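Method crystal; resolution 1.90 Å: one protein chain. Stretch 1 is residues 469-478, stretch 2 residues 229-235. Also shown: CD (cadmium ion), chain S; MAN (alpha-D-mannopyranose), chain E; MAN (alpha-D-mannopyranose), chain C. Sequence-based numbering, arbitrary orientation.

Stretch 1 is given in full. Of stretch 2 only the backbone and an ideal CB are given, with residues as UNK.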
# COMPACT_ATOMS: atom_id res chain seq x y z
N THR A 469 -33.50 27.87 -7.71
CA THR A 469 -34.41 28.46 -6.73
C THR A 469 -34.19 27.93 -5.30
O THR A 469 -34.10 28.70 -4.34
CB THR A 469 -35.90 28.20 -7.14
OG1 THR A 469 -36.16 28.75 -8.45
CG2 THR A 469 -36.83 28.85 -6.13
N TYR A 470 -34.07 26.62 -5.17
CA TYR A 470 -33.79 26.01 -3.86
C TYR A 470 -32.44 26.50 -3.25
O TYR A 470 -32.38 26.96 -2.11
CB TYR A 470 -33.75 24.49 -3.99
CG TYR A 470 -33.30 23.82 -2.71
CD1 TYR A 470 -34.07 23.91 -1.56
CD2 TYR A 470 -32.08 23.13 -2.63
CE1 TYR A 470 -33.67 23.31 -0.38
CE2 TYR A 470 -31.67 22.51 -1.46
CZ TYR A 470 -32.46 22.61 -0.33
OH TYR A 470 -32.08 22.02 0.85
N ASN A 471 -31.36 26.40 -4.02
CA ASN A 471 -30.04 26.75 -3.48
C ASN A 471 -29.82 28.26 -3.27
O ASN A 471 -29.24 28.64 -2.25
CB ASN A 471 -28.97 26.13 -4.33
CG ASN A 471 -28.90 24.64 -4.14
OD1 ASN A 471 -28.50 24.15 -3.09
ND2 ASN A 471 -29.32 23.90 -5.17
N VAL A 472 -30.28 29.11 -4.20
CA VAL A 472 -30.23 30.58 -4.00
C VAL A 472 -30.97 30.99 -2.72
O VAL A 472 -30.45 31.78 -1.91
CB VAL A 472 -30.76 31.37 -5.21
CG1 VAL A 472 -31.10 32.80 -4.82
CG2 VAL A 472 -29.74 31.39 -6.35
N ARG A 473 -32.18 30.46 -2.54
CA ARG A 473 -32.97 30.72 -1.31
C ARG A 473 -32.29 30.17 -0.06
O ARG A 473 -32.23 30.88 0.97
CB ARG A 473 -34.40 30.15 -1.41
CG ARG A 473 -35.31 30.88 -2.39
CD ARG A 473 -36.64 30.16 -2.60
NE ARG A 473 -37.55 30.23 -1.44
CZ ARG A 473 -38.18 31.34 -1.05
NH1 ARG A 473 -37.98 32.51 -1.68
NH2 ARG A 473 -39.00 31.31 -0.01
N ARG A 474 -31.80 28.94 -0.15
CA ARG A 474 -31.12 28.27 0.98
C ARG A 474 -29.91 29.05 1.49
O ARG A 474 -29.73 29.20 2.69
CB ARG A 474 -30.71 26.83 0.59
CG ARG A 474 -29.97 26.04 1.68
CD ARG A 474 -29.70 24.58 1.29
NE ARG A 474 -28.79 24.48 0.16
CZ ARG A 474 -27.45 24.49 0.24
NH1 ARG A 474 -26.85 24.56 1.42
NH2 ARG A 474 -26.72 24.42 -0.85
N LEU A 475 -29.10 29.55 0.55
CA LEU A 475 -27.77 30.10 0.87
C LEU A 475 -27.73 31.60 1.11
O LEU A 475 -26.76 32.09 1.67
CB LEU A 475 -26.80 29.75 -0.25
CG LEU A 475 -26.44 28.25 -0.32
CD1 LEU A 475 -25.62 27.94 -1.56
CD2 LEU A 475 -25.67 27.84 0.91
N ASN A 476 -28.82 32.30 0.75
CA ASN A 476 -28.83 33.76 0.68
C ASN A 476 -28.50 34.49 1.99
O ASN A 476 -27.98 35.59 1.97
CB ASN A 476 -30.18 34.28 0.18
CG ASN A 476 -30.09 35.70 -0.30
OD1 ASN A 476 -29.43 36.00 -1.29
ND2 ASN A 476 -30.70 36.60 0.44
N HIS A 477 -28.81 33.85 3.11
CA HIS A 477 -28.61 34.49 4.41
C HIS A 477 -27.19 34.46 4.96
O HIS A 477 -26.93 35.04 6.01
CB HIS A 477 -29.49 33.78 5.44
CG HIS A 477 -29.01 32.43 5.81
ND1 HIS A 477 -28.22 32.21 6.93
CD2 HIS A 477 -29.17 31.23 5.22
CE1 HIS A 477 -27.94 30.92 7.01
NE2 HIS A 477 -28.49 30.31 5.99
N HIS A 478 -26.30 33.71 4.30
CA HIS A 478 -24.91 33.60 4.74
C HIS A 478 -24.13 34.85 4.44
O HIS A 478 -24.03 35.24 3.27
CB HIS A 478 -24.25 32.40 4.06
CG HIS A 478 -24.70 31.09 4.61
ND1 HIS A 478 -24.38 30.69 5.88
CD2 HIS A 478 -25.47 30.12 4.08
CE1 HIS A 478 -24.89 29.49 6.10
NE2 HIS A 478 -25.59 29.14 5.04
N UNK A 229 -39.19 23.75 5.39
CA UNK A 229 -38.38 23.18 4.31
C UNK A 229 -37.10 23.96 4.06
O UNK A 229 -36.03 23.37 3.92
CB UNK A 229 -39.20 23.12 3.02
N UNK A 230 -37.23 25.28 3.97
CA UNK A 230 -36.17 26.16 3.47
C UNK A 230 -36.56 27.63 3.80
O UNK A 230 -37.74 27.98 3.80
CB UNK A 230 -35.96 25.96 1.97
N UNK A 231 -35.57 28.48 4.04
CA UNK A 231 -35.82 29.87 4.47
C UNK A 231 -34.85 30.84 3.80
O UNK A 231 -33.63 30.70 3.94
CB UNK A 231 -35.70 29.99 5.99
N UNK A 232 -35.39 31.80 3.06
CA UNK A 232 -34.60 32.84 2.40
C UNK A 232 -34.65 34.08 3.27
O UNK A 232 -35.74 34.66 3.46
CB UNK A 232 -35.12 33.13 0.99
N UNK A 233 -33.50 34.47 3.83
CA UNK A 233 -33.34 35.75 4.53
C UNK A 233 -32.48 36.62 3.64
O UNK A 233 -31.36 36.18 3.20
CB UNK A 233 -32.72 35.58 5.92
N UNK A 234 -32.98 37.80 3.33
CA UNK A 234 -32.28 38.75 2.45
C UNK A 234 -32.17 40.05 3.23
O UNK A 234 -33.18 40.73 3.48
CB UNK A 234 -33.01 38.95 1.12
N UNK A 235 -30.96 40.34 3.69
CA UNK A 235 -30.67 41.58 4.37
C UNK A 235 -29.90 42.47 3.40
O UNK A 235 -28.81 42.11 2.93
CB UNK A 235 -29.88 41.34 5.66
CD CD S . -28.67 27.54 5.86
C1 MAN E . -41.84 28.53 -6.50
C2 MAN E . -42.84 27.46 -6.13
C3 MAN E . -43.72 27.98 -4.99
C4 MAN E . -42.86 28.56 -3.85
C5 MAN E . -41.75 29.47 -4.35
C6 MAN E . -40.81 29.87 -3.22
O2 MAN E . -42.15 26.30 -5.67
O3 MAN E . -44.49 26.90 -4.49
O4 MAN E . -43.65 29.35 -2.99
O5 MAN E . -41.04 28.86 -5.37
O6 MAN E . -40.24 28.75 -2.57
C1 MAN C . -42.06 25.27 -6.67
C2 MAN C . -41.52 24.02 -6.00
C3 MAN C . -40.08 24.24 -5.57
C4 MAN C . -39.22 24.69 -6.74
C5 MAN C . -39.88 25.87 -7.46
C6 MAN C . -39.19 26.23 -8.77
O2 MAN C . -41.56 22.97 -6.93
O3 MAN C . -39.58 23.07 -4.99
O4 MAN C . -37.96 25.11 -6.24
O5 MAN C . -41.25 25.62 -7.77
O6 MAN C . -39.73 27.45 -9.27

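Position 229 is the first of this stretch; the strand begins earlier in the chain. Its CA-to-CB bond points sideways, and no atom of stretch 1 lies within 5.5 Å of the ideal CB. The residue is Leu 229, which makes no contact with the helix.

Position 230 points toward the helix. The ideal CB is 4.2 Å from Tyr 470 CE1, and the carbonyl Tyr 470 O lies beyond. That oxygen already accepts the helical bond from Arg 474 N, but it can take a second donor. A medium side chain would fit, preferably one that carries an N-H a further bond out, as Asn does; Gln might also reach, but Ser or Thr would be too short. The residue is Asn 230. Its ND2 donates to Tyr 470 O at 3.2 Å. Its OD1 packs 3.2 Å from Arg 474 CA.

Position 231 points away, so stretch 1 says little about its side chain. Beta-branched residues suit the extended backbone (-141/121). The residue is Thr 231. Its backbone N gives a weak hydrogen bond to Asn 230 OD1 at 3.0 Å. Water 1 donates to both Thr 231 O (3.2 Å) and Arg 474 O (2.7 Å), bridging strand and helix.

Position 232 points toward the helix at its closest CA register, with Arg 473. The ideal CB is 3.7 Å from Arg 473 O, and the guanidinium of Arg 473 is close by. An acid would answer that charge; a small neutral side chain could also fit. The residue is Asp 232. Its CB covers one face of the guanidinium, opposite O6 of the chain E mannose. Asp 232 OD2 forms a long salt bridge with Arg 473 NH1 at 3.9 Å. The oxygen lies well out of the guanidinium plane, so this is attraction of charges without an aimed N-H.

Position 233 points sideways, its ideal CB 3.7 Å from His 477 CB. Aliphatic side chains such as Val, Ile or Leu suit this carbon contact and the strand angles. The residue is Ile 233. The end of its side chain leads away. Its carbonyl, Ile 233 O, accepts from Asn 476 ND2 at 2.9 Å.

Position 234 also points sideways, but its ideal CB is 3.4 Å from Asn 476 ND2. A short acceptor is favoured: Asp, Asn, Ser or Thr. The residue is Asp 234. Its OD1 accepts from Asn 476 ND2 at 3.1 Å, so this amide nitrogen ties two successive strand residues.

Position 235 points sideways, and no atom of stretch 1 lies within 5.5 Å of its ideal CB, so many side chains would suit. The residue is Ile 235; its backbone N donates to water 3 at 2.9 Å.

Stretch 2 229-235: LNTDIDI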
# COMPACT_ATOMS: atom_id res chain seq x y z
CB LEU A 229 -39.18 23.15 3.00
CG LEU A 229 -40.23 22.05 2.91
CD1 LEU A 229 -41.25 22.38 1.84
CD2 LEU A 229 -39.58 20.69 2.65
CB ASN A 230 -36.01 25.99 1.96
CG ASN A 230 -34.77 26.66 1.40
OD1 ASN A 230 -33.83 26.94 2.14
ND2 ASN A 230 -34.73 26.88 0.09
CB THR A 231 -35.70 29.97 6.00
OG1 THR A 231 -36.70 29.15 6.64
CG2 THR A 231 -35.88 31.42 6.46
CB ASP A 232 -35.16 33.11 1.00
CG ASP A 232 -34.33 34.15 0.20
OD1 ASP A 232 -33.58 34.97 0.80
OD2 ASP A 232 -34.47 34.16 -1.06
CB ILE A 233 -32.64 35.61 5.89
CG1 ILE A 233 -33.34 34.57 6.80
CG2 ILE A 233 -32.58 36.96 6.58
CD1 ILE A 233 -34.77 34.89 7.15
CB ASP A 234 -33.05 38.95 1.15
CG ASP A 234 -32.21 39.60 0.05
OD1 ASP A 234 -30.94 39.65 0.13
OD2 ASP A 234 -32.81 40.05 -0.93
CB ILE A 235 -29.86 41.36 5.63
CG1 ILE A 235 -30.65 40.48 6.60
CG2 ILE A 235 -29.58 42.70 6.27
CD1 ILE A 235 -29.90 40.10 7.84
O HOH W 1 -31.51 28.33 4.56
O HOH W 2 -31.32 32.26 3.22
O HOH W 3 -28.76 38.46 3.43
O HOH W 4 -27.53 27.05 3.75
O HOH W 5 -29.81 26.30 7.94
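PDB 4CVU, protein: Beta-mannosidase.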